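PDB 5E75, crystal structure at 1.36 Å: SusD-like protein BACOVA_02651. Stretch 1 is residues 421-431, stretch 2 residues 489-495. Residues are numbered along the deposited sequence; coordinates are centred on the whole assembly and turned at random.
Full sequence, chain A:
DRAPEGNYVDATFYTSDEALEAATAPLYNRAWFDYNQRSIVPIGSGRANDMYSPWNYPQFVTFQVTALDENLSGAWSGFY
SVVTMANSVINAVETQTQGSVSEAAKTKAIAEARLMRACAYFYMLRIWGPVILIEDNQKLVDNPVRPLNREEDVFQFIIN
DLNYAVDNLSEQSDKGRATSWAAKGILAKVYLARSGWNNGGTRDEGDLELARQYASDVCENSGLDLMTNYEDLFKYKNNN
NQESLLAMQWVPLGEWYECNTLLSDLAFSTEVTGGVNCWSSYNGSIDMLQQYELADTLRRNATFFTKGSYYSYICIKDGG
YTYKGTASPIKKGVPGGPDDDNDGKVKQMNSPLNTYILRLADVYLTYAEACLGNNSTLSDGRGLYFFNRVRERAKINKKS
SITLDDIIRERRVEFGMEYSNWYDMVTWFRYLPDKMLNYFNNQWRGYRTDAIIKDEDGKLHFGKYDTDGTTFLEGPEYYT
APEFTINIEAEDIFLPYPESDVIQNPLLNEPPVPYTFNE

Stretch 1 421-431: NWYDMVTWFRY
Stretch 2, residues 489-495: EAEDIFL

The first stretch is α-helical, with phi near -60° to -70° and psi near -40° through Phe429. Its i to i+4 ladder runs from Met425 N to Asn421 O (3.0 Å), through Val426 N to Trp422 O (2.9 Å) and Phe429 N to Met425 O (2.9 Å), to Arg430 N bonded to Val426 O (2.9 Å). The bonds from Tyr431 N to Thr427 O (3.3 Å) and to Trp428 O (3.1 Å) are weak, and phi/psi at Tyr431 has moved to -90°/-53°.

The second stretch enters extended at Glu489 (-123°/173°), makes a short, weakly bonded helical turn over about 490-493, and leaves extended through Phe494 (-78°/139°) and Leu495 (-81°/155°). Asp492 N donates to Glu489 O (2.9 Å) and Ile493 N to Ala490 O (3.2 Å), both i to i+3. The Asp492 side chain (chi1 m) ties back within the turn: Glu489 N donates to Asp492 OD2 at 2.9 Å with an angle of 158° at the hydrogen. The stretch runs obliquely across the helix, broadly against its direction, meeting Phe429 at Ala490 and reaching Trp422 and Val426 at Ile493. The nearest CA pair sets the register, Val426 CA lying 7.3 Å from Ile493 CA. No direct hydrogen bond joins the stretches, which together bury 390 Å², so side-chain packing and one bridging water make the contact.

Trp422, Val426 and Phe429, spaced about one helical turn apart, all have chi1 t and direct their CA-to-CB bonds toward the second stretch. Ile493 (chi1 m, chi2 m) points back at them and touches all three. Its CG1 sits over the face of the Phe429 ring, 3.7 Å from the centroid and only 9° off the normal, a CH-pi contact in which an aliphatic carbon meets the ring's pi cloud. Its CG2 packs 3.7 Å from Phe429 CD2, 3.8 Å from Trp422 CZ2 and 4.2 Å from Val426 CG2. The far end of the Phe429 ring (chi2 77°) reaches Ala490, with CZ 3.9 Å from Ala490 CB.

Phe494 (chi1 m, chi2 82°) starts sideways, but its ring end comes nearer to the helix. Val426 CG1 lies 3.5 Å from Phe494 CZ, and the two phenyl rings meet at their edges, Phe429 CE2 to Phe494 CE1 at 4.2 Å. Arg430 also starts sideways, and its chain, with chi1 at -93° between wells, chi2 m, chi3 t and chi4 -91°, brings the guanidinium near this ring. Phe494 CE1 lies over one face of the planar group, 3.4 Å from Arg430 CZ. With the ring atom over its face, the guanidinium keeps its in-plane directions for hydrogen bonds, and Arg430 NE and NH2 are bonded elsewhere in the structure.

At the other end, the indole of Trp422 (chi2 -120°) presents its edge to the Ile493 carbonyl, placing CZ2 3.7 Å from Ile493 O. A water completes the polar link: it accepts from Trp422 NE1 at 2.9 Å and donates to Ile493 O at 2.8 Å, satisfying both groups beside the apolar cluster.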

# COMPACT_ATOMS: atom_id res chain seq x y z
N ASN A 421 -4.95 0.42 0.10
CA ASN A 421 -6.32 0.63 0.50
C ASN A 421 -6.90 -0.55 1.26
O ASN A 421 -7.69 -0.34 2.18
CB ASN A 421 -7.22 1.00 -0.69
CG ASN A 421 -7.01 2.43 -1.17
OD1 ASN A 421 -6.57 3.31 -0.41
ND2 ASN A 421 -7.35 2.67 -2.42
N TRP A 422 -6.54 -1.78 0.92
CA TRP A 422 -7.14 -2.92 1.62
C TRP A 422 -6.77 -2.91 3.10
O TRP A 422 -7.60 -3.20 3.96
CB TRP A 422 -6.78 -4.26 1.00
CG TRP A 422 -7.35 -5.39 1.83
CD1 TRP A 422 -6.65 -6.39 2.45
CD2 TRP A 422 -8.73 -5.61 2.16
NE1 TRP A 422 -7.51 -7.22 3.14
CE2 TRP A 422 -8.79 -6.76 2.98
CE3 TRP A 422 -9.92 -4.94 1.85
CZ2 TRP A 422 -9.99 -7.23 3.49
CZ3 TRP A 422 -11.10 -5.41 2.36
CH2 TRP A 422 -11.14 -6.56 3.15
N TYR A 423 -5.51 -2.62 3.40
CA TYR A 423 -5.06 -2.63 4.79
C TYR A 423 -5.84 -1.61 5.62
O TYR A 423 -6.18 -1.87 6.77
CB TYR A 423 -3.55 -2.36 4.87
CG TYR A 423 -2.72 -3.38 4.12
CD1 TYR A 423 -2.55 -4.64 4.64
CD2 TYR A 423 -2.05 -3.07 2.93
CE1 TYR A 423 -1.78 -5.59 4.00
CE2 TYR A 423 -1.32 -4.03 2.25
CZ TYR A 423 -1.18 -5.28 2.81
OH TYR A 423 -0.43 -6.29 2.24
N ASP A 424 -6.12 -0.45 5.03
CA ASP A 424 -6.92 0.56 5.70
C ASP A 424 -8.36 0.06 5.91
O ASP A 424 -8.96 0.33 6.95
CB ASP A 424 -6.96 1.86 4.90
CG ASP A 424 -5.63 2.54 4.83
OD1 ASP A 424 -4.77 2.23 5.65
OD2 ASP A 424 -5.50 3.41 3.95
N MET A 425 -8.91 -0.66 4.94
CA MET A 425 -10.26 -1.20 5.07
C MET A 425 -10.35 -2.25 6.18
O MET A 425 -11.36 -2.31 6.88
CB MET A 425 -10.77 -1.76 3.75
CG MET A 425 -11.10 -0.68 2.76
SD MET A 425 -11.55 -1.35 1.16
CE MET A 425 -11.94 0.16 0.28
N VAL A 426 -9.31 -3.07 6.36
CA VAL A 426 -9.31 -4.03 7.47
C VAL A 426 -9.29 -3.30 8.81
O VAL A 426 -10.02 -3.68 9.74
CB VAL A 426 -8.13 -5.03 7.36
CG1 VAL A 426 -8.10 -5.95 8.56
CG2 VAL A 426 -8.27 -5.84 6.07
N THR A 427 -8.46 -2.26 8.93
CA THR A 427 -8.44 -1.45 10.13
C THR A 427 -9.84 -0.89 10.45
O THR A 427 -10.31 -0.97 11.58
CB THR A 427 -7.43 -0.31 10.03
OG1 THR A 427 -6.11 -0.87 10.00
CG2 THR A 427 -7.51 0.64 11.21
N TRP A 428 -10.50 -0.34 9.44
CA TRP A 428 -11.85 0.18 9.65
C TRP A 428 -12.83 -0.93 10.03
O TRP A 428 -13.72 -0.71 10.86
CB TRP A 428 -12.33 0.96 8.41
CG TRP A 428 -11.64 2.27 8.20
CD1 TRP A 428 -11.28 3.19 9.16
CD2 TRP A 428 -11.23 2.82 6.95
NE1 TRP A 428 -10.67 4.27 8.57
CE2 TRP A 428 -10.62 4.07 7.21
CE3 TRP A 428 -11.31 2.37 5.62
CZ2 TRP A 428 -10.10 4.86 6.20
CZ3 TRP A 428 -10.78 3.15 4.62
CH2 TRP A 428 -10.18 4.38 4.92
N PHE A 429 -12.69 -2.13 9.44
CA PHE A 429 -13.55 -3.26 9.77
C PHE A 429 -13.38 -3.71 11.21
O PHE A 429 -14.35 -4.12 11.87
CB PHE A 429 -13.31 -4.42 8.80
CG PHE A 429 -13.86 -5.72 9.28
CD1 PHE A 429 -15.22 -5.98 9.19
CD2 PHE A 429 -13.04 -6.65 9.87
CE1 PHE A 429 -15.73 -7.17 9.68
CE2 PHE A 429 -13.55 -7.84 10.35
CZ PHE A 429 -14.89 -8.09 10.27
N ARG A 430 -12.16 -3.62 11.72
CA ARG A 430 -11.92 -3.99 13.11
C ARG A 430 -12.51 -2.98 14.09
O ARG A 430 -12.72 -3.30 15.26
CB ARG A 430 -10.41 -4.18 13.35
CG ARG A 430 -9.95 -5.61 13.19
CD ARG A 430 -10.23 -6.39 14.48
NE ARG A 430 -9.73 -7.75 14.42
CZ ARG A 430 -10.42 -8.80 13.99
NH1 ARG A 430 -11.67 -8.67 13.58
NH2 ARG A 430 -9.85 -10.00 14.00
N TYR A 431 -12.76 -1.76 13.60
CA TYR A 431 -13.36 -0.68 14.38
C TYR A 431 -14.89 -0.65 14.30
O TYR A 431 -15.58 -0.65 15.33
CB TYR A 431 -12.74 0.62 13.86
CG TYR A 431 -13.38 1.95 14.23
CD1 TYR A 431 -13.96 2.19 15.47
CD2 TYR A 431 -13.34 2.99 13.32
CE1 TYR A 431 -14.52 3.43 15.77
CE2 TYR A 431 -13.89 4.23 13.61
CZ TYR A 431 -14.47 4.44 14.83
OH TYR A 431 -15.00 5.69 15.06
N GLU A 489 -19.12 -11.47 4.86
CA GLU A 489 -19.34 -11.55 6.29
C GLU A 489 -18.04 -11.39 7.06
O GLU A 489 -16.96 -11.38 6.47
CB GLU A 489 -19.98 -12.89 6.63
CG GLU A 489 -21.38 -13.07 6.06
CD GLU A 489 -21.98 -14.40 6.44
OE1 GLU A 489 -21.38 -15.43 6.10
OE2 GLU A 489 -23.04 -14.41 7.11
N ALA A 490 -18.13 -11.28 8.38
CA ALA A 490 -16.95 -11.08 9.21
C ALA A 490 -15.88 -12.14 8.96
O ALA A 490 -14.69 -11.82 8.89
CB ALA A 490 -17.34 -11.06 10.68
N GLU A 491 -16.30 -13.40 8.83
CA GLU A 491 -15.35 -14.50 8.65
C GLU A 491 -14.57 -14.41 7.34
O GLU A 491 -13.53 -15.05 7.19
CB GLU A 491 -16.07 -15.85 8.72
CG GLU A 491 -16.66 -16.24 10.08
CD GLU A 491 -17.82 -15.35 10.55
OE1 GLU A 491 -18.62 -14.83 9.72
OE2 GLU A 491 -17.92 -15.16 11.79
N ASP A 492 -15.05 -13.61 6.39
CA ASP A 492 -14.39 -13.48 5.09
C ASP A 492 -13.22 -12.51 5.07
O ASP A 492 -12.40 -12.56 4.15
CB ASP A 492 -15.40 -13.04 4.02
CG ASP A 492 -16.47 -14.08 3.76
OD1 ASP A 492 -16.12 -15.17 3.27
OD2 ASP A 492 -17.67 -13.80 4.02
N ILE A 493 -13.14 -11.64 6.05
CA ILE A 493 -12.25 -10.48 5.92
C ILE A 493 -10.78 -10.84 6.04
O ILE A 493 -10.00 -10.51 5.14
CB ILE A 493 -12.63 -9.37 6.91
CG1 ILE A 493 -14.10 -8.96 6.73
CG2 ILE A 493 -11.73 -8.15 6.73
CD1 ILE A 493 -14.52 -8.62 5.30
N PHE A 494 -10.40 -11.51 7.12
CA PHE A 494 -9.03 -11.96 7.29
C PHE A 494 -8.81 -13.22 6.45
O PHE A 494 -9.68 -14.09 6.37
CB PHE A 494 -8.73 -12.17 8.77
CG PHE A 494 -8.61 -10.88 9.54
CD1 PHE A 494 -9.72 -10.20 10.01
CD2 PHE A 494 -7.36 -10.33 9.75
CE1 PHE A 494 -9.56 -9.00 10.70
CE2 PHE A 494 -7.20 -9.17 10.43
CZ PHE A 494 -8.30 -8.49 10.91
N LEU A 495 -7.65 -13.29 5.81
CA LEU A 495 -7.33 -14.39 4.90
C LEU A 495 -6.83 -15.62 5.65
O LEU A 495 -6.35 -15.52 6.76
CB LEU A 495 -6.28 -13.90 3.90
CG LEU A 495 -6.91 -12.98 2.84
CD1 LEU A 495 -5.92 -12.04 2.15
CD2 LEU A 495 -7.64 -13.81 1.80
O HOH W 1 -7.34 -9.54 4.85